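Local coordinates for protein beta-lactamase OXA-2 (Salmonella typhimurium, PDB 1K38) that hydrolyses beta-lactam antibiotics, oxacillin among them, as a class D serine beta-lactamase and so confers antibiotic resistance, at residues A147-Y158 / W202-A213. Numbering follows the deposited sequence.
Sequences AQEQIAFLRKLY and WVEWPTGSVFFA
Y158 meets W202 and F211 because its CG stands opposite the backbone N (chi1 173°), which sends the ring off the helix over the hairpin, while W202, its CG between N and the carbonyl carbon (chi1 69°), lifts its indole toward the helix. Y158 points its edge at the face of the five-membered ring of W202, a T-shaped (edge-to-face) pair with planes at 75°, and F211 in turn directs its edge at the face of Y158, with F211 CZ 3.6 Å from Y158 CD2. Y158 thus joins the other two rings in an aromatic cluster through two edge-to-face contacts, and F71 of the second subunit adds another to it. The far end of Y158 reaches small S209, whose CB lies over the ring and whose OG is 3.0 Å from Y158 OH. The indole's polar edge is satisfied within the hairpin: W202 NE1 donates an almost straight bond of 2.9 Å to E204 OE2, in the indole plane, and R187 makes a salt bridge to the same oxygen. R155 suits the border, since its CG sits 3.7 Å above the centre of the F211 ring while its guanidinium goes on to a salt bridge with E28. Further along, L154 CD2 packs on W202 CZ3, and slender I151 CD1 slips down to F212 C at 3.5 Å. Alanine's short side chain suits the place where the backbones come closest: A213 CB is 3.4 Å from A147 O. Helix 147-158 lies across one face of the transpeptidase-like central sheet, roughly antiparallel to strand 208-213; V24 and V200 extend the packing under the helix, and strands 21-27 and 184-192 flank the hairpin.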
loop_
_atom_site.group_PDB
_atom_site.type_symbol
_atom_site.label_atom_id
_atom_site.label_comp_id
_atom_site.label_asym_id
_atom_site.label_seq_id
_atom_site.Cartn_x
_atom_site.Cartn_y
_atom_site.Cartn_z
ATOM N N ALA A 147 1.252 -5.649 24.283
ATOM C CA ALA A 147 1.061 -6.287 22.988
ATOM C C ALA A 147 -0.427 -6.371 22.663
ATOM O O ALA A 147 -0.824 -6.171 21.518
ATOM C CB ALA A 147 1.685 -7.682 22.984
ATOM N N GLN A 148 -1.253 -6.659 23.667
ATOM C CA GLN A 148 -2.684 -6.745 23.422
ATOM C C GLN A 148 -3.256 -5.379 23.067
ATOM O O GLN A 148 -4.152 -5.277 22.225
ATOM C CB GLN A 148 -3.409 -7.348 24.633
ATOM C CG GLN A 148 -3.238 -8.863 24.710
ATOM C CD GLN A 148 -4.279 -9.541 25.582
ATOM O OE1 GLN A 148 -5.450 -9.150 25.591
ATOM N NE2 GLN A 148 -3.864 -10.577 26.304
ATOM N N GLU A 149 -2.727 -4.332 23.689
ATOM C CA GLU A 149 -3.186 -2.979 23.398
ATOM C C GLU A 149 -2.755 -2.549 21.992
ATOM O O GLU A 149 -3.459 -1.789 21.325
ATOM C CB GLU A 149 -2.660 -2.008 24.456
ATOM C CG GLU A 149 -3.282 -2.239 25.824
ATOM C CD GLU A 149 -2.775 -1.277 26.873
ATOM O OE1 GLU A 149 -1.546 -1.100 26.971
ATOM O OE2 GLU A 149 -3.608 -0.707 27.609
ATOM N N GLN A 150 -1.603 -3.039 21.538
ATOM C CA GLN A 150 -1.139 -2.713 20.189
ATOM C C GLN A 150 -2.116 -3.320 19.185
ATOM O O GLN A 150 -2.451 -2.696 18.179
ATOM C CB GLN A 150 0.265 -3.279 19.937
ATOM C CG GLN A 150 1.374 -2.588 20.730
ATOM C CD GLN A 150 2.180 -1.596 19.903
ATOM O OE1 GLN A 150 1.672 -1.004 18.946
ATOM N NE2 GLN A 150 3.445 -1.404 20.277
ATOM N N ILE A 151 -2.564 -4.545 19.456
ATOM C CA ILE A 151 -3.508 -5.215 18.564
ATOM C C ILE A 151 -4.790 -4.395 18.468
ATOM O O ILE A 151 -5.278 -4.128 17.373
ATOM C CB ILE A 151 -3.860 -6.636 19.074
ATOM C CG1 ILE A 151 -2.631 -7.550 18.988
ATOM C CG2 ILE A 151 -5.017 -7.206 18.263
ATOM C CD1 ILE A 151 -2.245 -7.959 17.581
ATOM N N ALA A 152 -5.326 -3.990 19.614
ATOM C CA ALA A 152 -6.556 -3.205 19.628
ATOM C C ALA A 152 -6.394 -1.918 18.827
ATOM O O ALA A 152 -7.288 -1.532 18.074
ATOM C CB ALA A 152 -6.962 -2.888 21.064
ATOM N N PHE A 153 -5.253 -1.255 18.986
ATOM C CA PHE A 153 -4.985 -0.023 18.260
ATOM C C PHE A 153 -4.897 -0.272 16.755
ATOM O O PHE A 153 -5.488 0.459 15.961
ATOM C CB PHE A 153 -3.678 0.608 18.747
ATOM C CG PHE A 153 -3.196 1.727 17.876
ATOM C CD1 PHE A 153 -3.854 2.952 17.873
ATOM C CD2 PHE A 153 -2.113 1.542 17.020
ATOM C CE1 PHE A 153 -3.446 3.976 17.030
ATOM C CE2 PHE A 153 -1.696 2.561 16.171
ATOM C CZ PHE A 153 -2.368 3.784 16.176
ATOM N N LEU A 154 -4.156 -1.307 16.363
ATOM C CA LEU A 154 -3.994 -1.630 14.947
ATOM C C LEU A 154 -5.315 -1.957 14.265
ATOM O O LEU A 154 -5.527 -1.600 13.105
ATOM C CB LEU A 154 -3.025 -2.807 14.785
ATOM C CG LEU A 154 -1.574 -2.516 15.180
ATOM C CD1 LEU A 154 -0.793 -3.823 15.219
ATOM C CD2 LEU A 154 -0.942 -1.532 14.195
ATOM N N ARG A 155 -6.203 -2.641 14.979
ATOM C CA ARG A 155 -7.495 -3.000 14.405
ATOM C C ARG A 155 -8.328 -1.753 14.124
ATOM O O ARG A 155 -9.048 -1.697 13.124
ATOM C CB ARG A 155 -8.234 -3.960 15.339
ATOM C CG ARG A 155 -7.478 -5.260 15.516
ATOM C CD ARG A 155 -8.160 -6.192 16.494
ATOM N NE ARG A 155 -9.131 -7.064 15.846
ATOM C CZ ARG A 155 -9.657 -8.136 16.430
ATOM N NH1 ARG A 155 -9.300 -8.450 17.670
ATOM N NH2 ARG A 155 -10.520 -8.900 15.775
ATOM N N LYS A 156 -8.218 -0.748 14.990
ATOM C CA LYS A 156 -8.958 0.493 14.783
ATOM C C LYS A 156 -8.426 1.209 13.540
ATOM O O LYS A 156 -9.199 1.708 12.724
ATOM C CB LYS A 156 -8.854 1.394 16.015
ATOM C CG LYS A 156 -9.635 0.856 17.210
ATOM C CD LYS A 156 -9.671 1.828 18.379
ATOM C CE LYS A 156 -8.318 1.971 19.039
ATOM N NZ LYS A 156 -8.444 2.710 20.330
ATOM N N LEU A 157 -7.104 1.241 13.391
ATOM C CA LEU A 157 -6.478 1.871 12.230
ATOM C C LEU A 157 -6.936 1.164 10.951
ATOM O O LEU A 157 -7.283 1.801 9.955
ATOM C CB LEU A 157 -4.949 1.788 12.344
ATOM C CG LEU A 157 -4.143 2.313 11.149
ATOM C CD1 LEU A 157 -4.473 3.783 10.903
ATOM C CD2 LEU A 157 -2.647 2.145 11.421
ATOM N N TYR A 158 -6.915 -0.162 10.988
ATOM C CA TYR A 158 -7.329 -0.976 9.857
ATOM C C TYR A 158 -8.748 -0.615 9.415
ATOM O O TYR A 158 -9.020 -0.479 8.219
ATOM C CB TYR A 158 -7.265 -2.456 10.252
ATOM C CG TYR A 158 -7.825 -3.416 9.225
ATOM C CD1 TYR A 158 -7.181 -3.621 8.004
ATOM C CD2 TYR A 158 -8.990 -4.135 9.485
ATOM C CE1 TYR A 158 -7.682 -4.524 7.070
ATOM C CE2 TYR A 158 -9.500 -5.042 8.556
ATOM C CZ TYR A 158 -8.839 -5.233 7.353
ATOM O OH TYR A 158 -9.327 -6.145 6.447
ATOM N N TRP A 202 0.021 -6.295 10.544
ATOM C CA TRP A 202 -0.937 -7.294 10.092
ATOM C C TRP A 202 -0.695 -7.658 8.642
ATOM O O TRP A 202 0.018 -6.959 7.917
ATOM C CB TRP A 202 -2.385 -6.790 10.270
ATOM C CG TRP A 202 -2.821 -5.656 9.352
ATOM C CD1 TRP A 202 -3.266 -5.764 8.058
ATOM C CD2 TRP A 202 -2.913 -4.263 9.689
ATOM N NE1 TRP A 202 -3.634 -4.525 7.577
ATOM C CE2 TRP A 202 -3.428 -3.588 8.555
ATOM C CE3 TRP A 202 -2.614 -3.521 10.839
ATOM C CZ2 TRP A 202 -3.650 -2.203 8.542
ATOM C CZ3 TRP A 202 -2.838 -2.137 10.824
ATOM C CH2 TRP A 202 -3.350 -1.501 9.682
ATOM N N VAL A 203 -1.254 -8.790 8.240
ATOM C CA VAL A 203 -1.154 -9.222 6.859
ATOM C C VAL A 203 -2.595 -9.356 6.375
ATOM O O VAL A 203 -3.416 -10.028 7.007
ATOM C CB VAL A 203 -0.406 -10.570 6.722
ATOM C CG1 VAL A 203 -1.101 -11.645 7.527
ATOM C CG2 VAL A 203 -0.312 -10.952 5.250
ATOM N N GLU A 204 -2.906 -8.690 5.268
ATOM C CA GLU A 204 -4.257 -8.727 4.718
ATOM C C GLU A 204 -4.387 -9.748 3.614
ATOM O O GLU A 204 -3.537 -9.829 2.725
ATOM C CB GLU A 204 -4.650 -7.373 4.124
ATOM C CG GLU A 204 -4.206 -6.180 4.903
ATOM C CD GLU A 204 -4.646 -4.876 4.269
ATOM O OE1 GLU A 204 -4.938 -4.856 3.052
ATOM O OE2 GLU A 204 -4.680 -3.863 4.985
ATOM N N TRP A 205 -5.478 -10.503 3.670
ATOM C CA TRP A 205 -5.794 -11.510 2.670
ATOM C C TRP A 205 -7.207 -11.221 2.174
ATOM O O TRP A 205 -7.933 -10.432 2.773
ATOM C CB TRP A 205 -5.735 -12.913 3.278
ATOM C CG TRP A 205 -4.348 -13.341 3.614
ATOM C CD1 TRP A 205 -3.693 -13.155 4.799
ATOM C CD2 TRP A 205 -3.420 -13.988 2.739
ATOM N NE1 TRP A 205 -2.413 -13.646 4.714
ATOM C CE2 TRP A 205 -2.218 -14.162 3.461
ATOM C CE3 TRP A 205 -3.485 -14.435 1.412
ATOM C CZ2 TRP A 205 -1.087 -14.767 2.900
ATOM C CZ3 TRP A 205 -2.364 -15.034 0.855
ATOM C CH2 TRP A 205 -1.178 -15.194 1.600
ATOM N N PRO A 206 -7.614 -11.853 1.067
ATOM C CA PRO A 206 -8.959 -11.622 0.534
ATOM C C PRO A 206 -10.096 -11.884 1.527
ATOM O O PRO A 206 -11.127 -11.221 1.477
ATOM C CB PRO A 206 -9.011 -12.563 -0.664
ATOM C CG PRO A 206 -7.599 -12.549 -1.153
ATOM C CD PRO A 206 -6.817 -12.677 0.140
ATOM N N THR A 207 -9.903 -12.840 2.433
ATOM C CA THR A 207 -10.939 -13.189 3.404
ATOM C C THR A 207 -10.839 -12.461 4.743
ATOM O O THR A 207 -11.712 -12.608 5.598
ATOM C CB THR A 207 -10.950 -14.709 3.683
ATOM O OG1 THR A 207 -9.683 -15.113 4.216
ATOM C CG2 THR A 207 -11.221 -15.483 2.401
ATOM N N GLY A 208 -9.786 -11.675 4.924
ATOM C CA GLY A 208 -9.625 -10.959 6.177
ATOM C C GLY A 208 -8.171 -10.709 6.524
ATOM O O GLY A 208 -7.267 -11.179 5.832
ATOM N N SER A 209 -7.947 -9.976 7.607
ATOM C CA SER A 209 -6.595 -9.656 8.035
ATOM C C SER A 209 -6.168 -10.393 9.291
ATOM O O SER A 209 -6.986 -10.720 10.157
ATOM C CB SER A 209 -6.466 -8.151 8.252
ATOM O OG SER A 209 -6.646 -7.471 7.023
ATOM N N VAL A 210 -4.870 -10.651 9.378
ATOM C CA VAL A 210 -4.304 -11.338 10.530
ATOM C C VAL A 210 -3.372 -10.358 11.236
ATOM O O VAL A 210 -2.318 -10.008 10.712
ATOM C CB VAL A 210 -3.507 -12.586 10.090
ATOM C CG1 VAL A 210 -2.995 -13.341 11.311
ATOM C CG2 VAL A 210 -4.391 -13.489 9.238
ATOM N N PHE A 211 -3.775 -9.910 12.422
ATOM C CA PHE A 211 -2.974 -8.953 13.183
ATOM C C PHE A 211 -1.986 -9.641 14.103
ATOM O O PHE A 211 -2.249 -10.733 14.598
ATOM C CB PHE A 211 -3.880 -8.059 14.031
ATOM C CG PHE A 211 -4.868 -7.279 13.232
ATOM C CD1 PHE A 211 -6.058 -7.863 12.805
ATOM C CD2 PHE A 211 -4.596 -5.966 12.868
ATOM C CE1 PHE A 211 -6.962 -7.149 12.022
ATOM C CE2 PHE A 211 -5.489 -5.244 12.088
ATOM C CZ PHE A 211 -6.678 -5.839 11.661
ATOM N N PHE A 212 -0.846 -9.000 14.329
ATOM C CA PHE A 212 0.152 -9.557 15.227
ATOM C C PHE A 212 0.874 -8.471 15.997
ATOM O O PHE A 212 1.005 -7.330 15.539
ATOM C CB PHE A 212 1.187 -10.400 14.469
ATOM C CG PHE A 212 2.010 -9.622 13.486
ATOM C CD1 PHE A 212 1.617 -9.531 12.157
ATOM C CD2 PHE A 212 3.175 -8.972 13.891
ATOM C CE1 PHE A 212 2.373 -8.804 11.238
ATOM C CE2 PHE A 212 3.940 -8.240 12.980
ATOM C CZ PHE A 212 3.536 -8.157 11.648
ATOM N N ALA A 213 1.326 -8.835 17.188
ATOM C CA ALA A 213 2.074 -7.926 18.032
ATOM C C ALA A 213 3.004 -8.786 18.866
ATOM O O ALA A 213 2.560 -9.563 19.715
ATOM C CB ALA A 213 1.137 -7.115 18.928
#